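Local coordinates for protein alpha-fucosidase GH29 (Fusarium graminearum, PDB 4PSR) that hydrolyses alpha-L-fucosides as a family 29 glycoside hydrolase, probably releasing alpha-1,6-linked fucose from the core N-acetylglucosamine of glycoproteins, at residues E384-V389 against S402-F407. Sequence-based numbering, arbitrary orientation. Where two conformers were deposited one is given.
With NAG (2-acetamido-2-deoxy-beta-D-glucopyranose), chain E.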
# COMPACT_ATOMS: atom_id res chain seq x y z
N GLU A 384 -6.37 13.34 -14.17
CA GLU A 384 -7.56 14.03 -14.67
C GLU A 384 -8.59 13.02 -15.16
O GLU A 384 -8.23 11.94 -15.60
CB GLU A 384 -7.24 14.93 -15.86
CG GLU A 384 -6.11 15.89 -15.64
CD GLU A 384 -5.71 16.70 -16.89
OE1 GLU A 384 -6.38 16.60 -17.95
OE2 GLU A 384 -4.72 17.44 -16.78
N GLY A 385 -9.85 13.41 -15.14
CA GLY A 385 -10.91 12.61 -15.74
C GLY A 385 -12.03 12.28 -14.77
O GLY A 385 -11.96 12.60 -13.60
N PRO A 386 -13.08 11.62 -15.28
CA PRO A 386 -14.30 11.38 -14.53
C PRO A 386 -14.24 10.19 -13.58
O PRO A 386 -14.96 10.20 -12.56
CB PRO A 386 -15.33 11.14 -15.63
CG PRO A 386 -14.55 10.57 -16.75
CD PRO A 386 -13.23 11.28 -16.71
N ASN A 387 -13.41 9.19 -13.88
CA ASN A 387 -13.36 7.98 -13.06
C ASN A 387 -12.33 8.13 -11.93
O ASN A 387 -11.13 8.23 -12.18
CB ASN A 387 -13.09 6.77 -13.93
CG ASN A 387 -14.22 6.54 -14.95
OD1 ASN A 387 -15.37 6.32 -14.57
ND2 ASN A 387 -13.89 6.60 -16.24
N GLN A 388 -12.83 8.16 -10.70
CA GLN A 388 -12.01 8.42 -9.53
C GLN A 388 -12.31 7.46 -8.37
O GLN A 388 -13.23 6.63 -8.43
CB GLN A 388 -12.23 9.87 -9.07
CG GLN A 388 -11.97 10.93 -10.16
CD GLN A 388 -10.47 11.22 -10.40
OE1 GLN A 388 -9.63 10.91 -9.55
NE2 GLN A 388 -10.15 11.84 -11.53
N VAL A 389 -11.48 7.57 -7.33
CA VAL A 389 -11.65 6.84 -6.08
C VAL A 389 -12.36 7.75 -5.09
O VAL A 389 -11.98 8.92 -4.93
CB VAL A 389 -10.26 6.44 -5.50
CG1 VAL A 389 -10.35 6.06 -4.01
CG2 VAL A 389 -9.64 5.31 -6.29
N SER A 402 -10.54 5.81 -21.71
CA SER A 402 -9.78 6.81 -22.45
C SER A 402 -10.01 8.25 -21.98
O SER A 402 -9.26 9.14 -22.36
CB SER A 402 -10.07 6.69 -23.94
OG SER A 402 -11.40 7.12 -24.21
N SER A 403 -11.03 8.47 -21.14
CA SER A 403 -11.28 9.79 -20.56
C SER A 403 -10.38 10.15 -19.37
O SER A 403 -10.38 11.27 -18.88
CB SER A 403 -12.74 9.88 -20.08
OG SER A 403 -13.66 9.81 -21.18
N ASP A 404 -9.59 9.17 -18.91
CA ASP A 404 -8.83 9.29 -17.66
C ASP A 404 -7.34 9.26 -17.92
O ASP A 404 -6.87 8.44 -18.71
CB ASP A 404 -9.17 8.14 -16.72
CG ASP A 404 -10.65 8.05 -16.42
OD1 ASP A 404 -11.16 9.04 -15.84
OD2 ASP A 404 -11.24 6.99 -16.71
N ILE A 405 -6.61 10.17 -17.29
CA ILE A 405 -5.15 10.10 -17.28
C ILE A 405 -4.58 10.19 -15.87
O ILE A 405 -5.16 10.81 -14.96
CB ILE A 405 -4.50 11.19 -18.18
CG1 ILE A 405 -4.98 12.59 -17.79
CG2 ILE A 405 -4.78 10.89 -19.65
CD1 ILE A 405 -4.33 13.71 -18.58
N ARG A 406 -3.43 9.54 -15.70
CA ARG A 406 -2.66 9.58 -14.45
C ARG A 406 -1.23 10.02 -14.79
O ARG A 406 -0.65 9.59 -15.80
CB ARG A 406 -2.65 8.22 -13.75
CG ARG A 406 -4.04 7.77 -13.27
CD ARG A 406 -4.58 8.69 -12.21
NE ARG A 406 -5.88 8.27 -11.68
CZ ARG A 406 -7.05 8.60 -12.20
NH1 ARG A 406 -7.15 9.33 -13.30
NH2 ARG A 406 -8.16 8.17 -11.61
N PHE A 407 -0.66 10.86 -13.96
CA PHE A 407 0.65 11.44 -14.20
C PHE A 407 1.72 10.79 -13.32
O PHE A 407 1.47 10.48 -12.14
CB PHE A 407 0.63 12.93 -13.86
CG PHE A 407 -0.33 13.75 -14.68
CD1 PHE A 407 -0.12 13.93 -16.06
CD2 PHE A 407 -1.39 14.37 -14.09
CE1 PHE A 407 -0.99 14.72 -16.80
CE2 PHE A 407 -2.28 15.16 -14.83
CZ PHE A 407 -2.06 15.34 -16.18
C1 NAG E . -15.58 6.77 -19.89
C2 NAG E . -16.67 6.70 -20.96
C3 NAG E . -17.55 7.94 -20.86
C4 NAG E . -18.09 8.08 -19.45
C5 NAG E . -16.96 8.03 -18.43
C6 NAG E . -17.46 8.01 -17.00
C7 NAG E . -16.27 5.52 -23.07
C8 NAG E . -15.58 5.56 -24.41
N2 NAG E . -16.08 6.58 -22.29
O3 NAG E . -18.63 7.83 -21.78
O4 NAG E . -18.77 9.32 -19.29
O5 NAG E . -16.19 6.83 -18.60
O6 NAG E . -18.28 6.87 -16.76
O7 NAG E . -16.96 4.57 -22.74
O HOH W 1 -9.79 10.08 -13.80
O HOH W 2 -8.80 8.41 -8.40
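Asp-404 presents both carboxylate oxygens to Asn-387. Its OD2 takes the amide ND2 of Asn-387 at 2.7 Å on the syn lone pair, with an N-H...O angle of 170°, and its OD1 takes the backbone N of Asn-387 at 3.0 Å, also from the syn side. The two side chains cross at about a right angle, amide and carboxylate planes 65° apart, yet OD2 lies in the amide plane. Asn-387 ND2 also reaches O5 of the N-acetylglucosamine in a weak bond of 3.3 Å.

Arg-406 bends at CD (chi2 -64°), and its guanidinium comes back to the loop. Arg-406 NH2 donates to Asn-387 O at 3.0 Å, within both the guanidinium and carbonyl planes, while NH1 binds Ile-405 O from above its carbonyl plane; Glu-384 N reaches that oxygen from the opposite face. Water 1 joins Arg-406 NH1, Asn-387 O and Asp-404 OD1. Asp-331 OD1, in helix 322-334, forms a salt bridge with Arg-406 NE.

Glu-384 of edge strand 383-384 and Ile-405 of the next strand form an antiparallel hydrogen-bonded pair; their side chains lie side by side, Glu-384 OE1 3.6 Å from Ile-405 CD1. Glu-384 OE2 meets the Phe-407 ring edge at CZ (3.4 Å); Lys-432 N binds OE1 and Asn-433 ND2 binds OE2.

Asp-404 thus holds the backbone N and side-chain amide of Asn-387, Arg-406 its carbonyl, and their opposite charges probably offset each other across water 1.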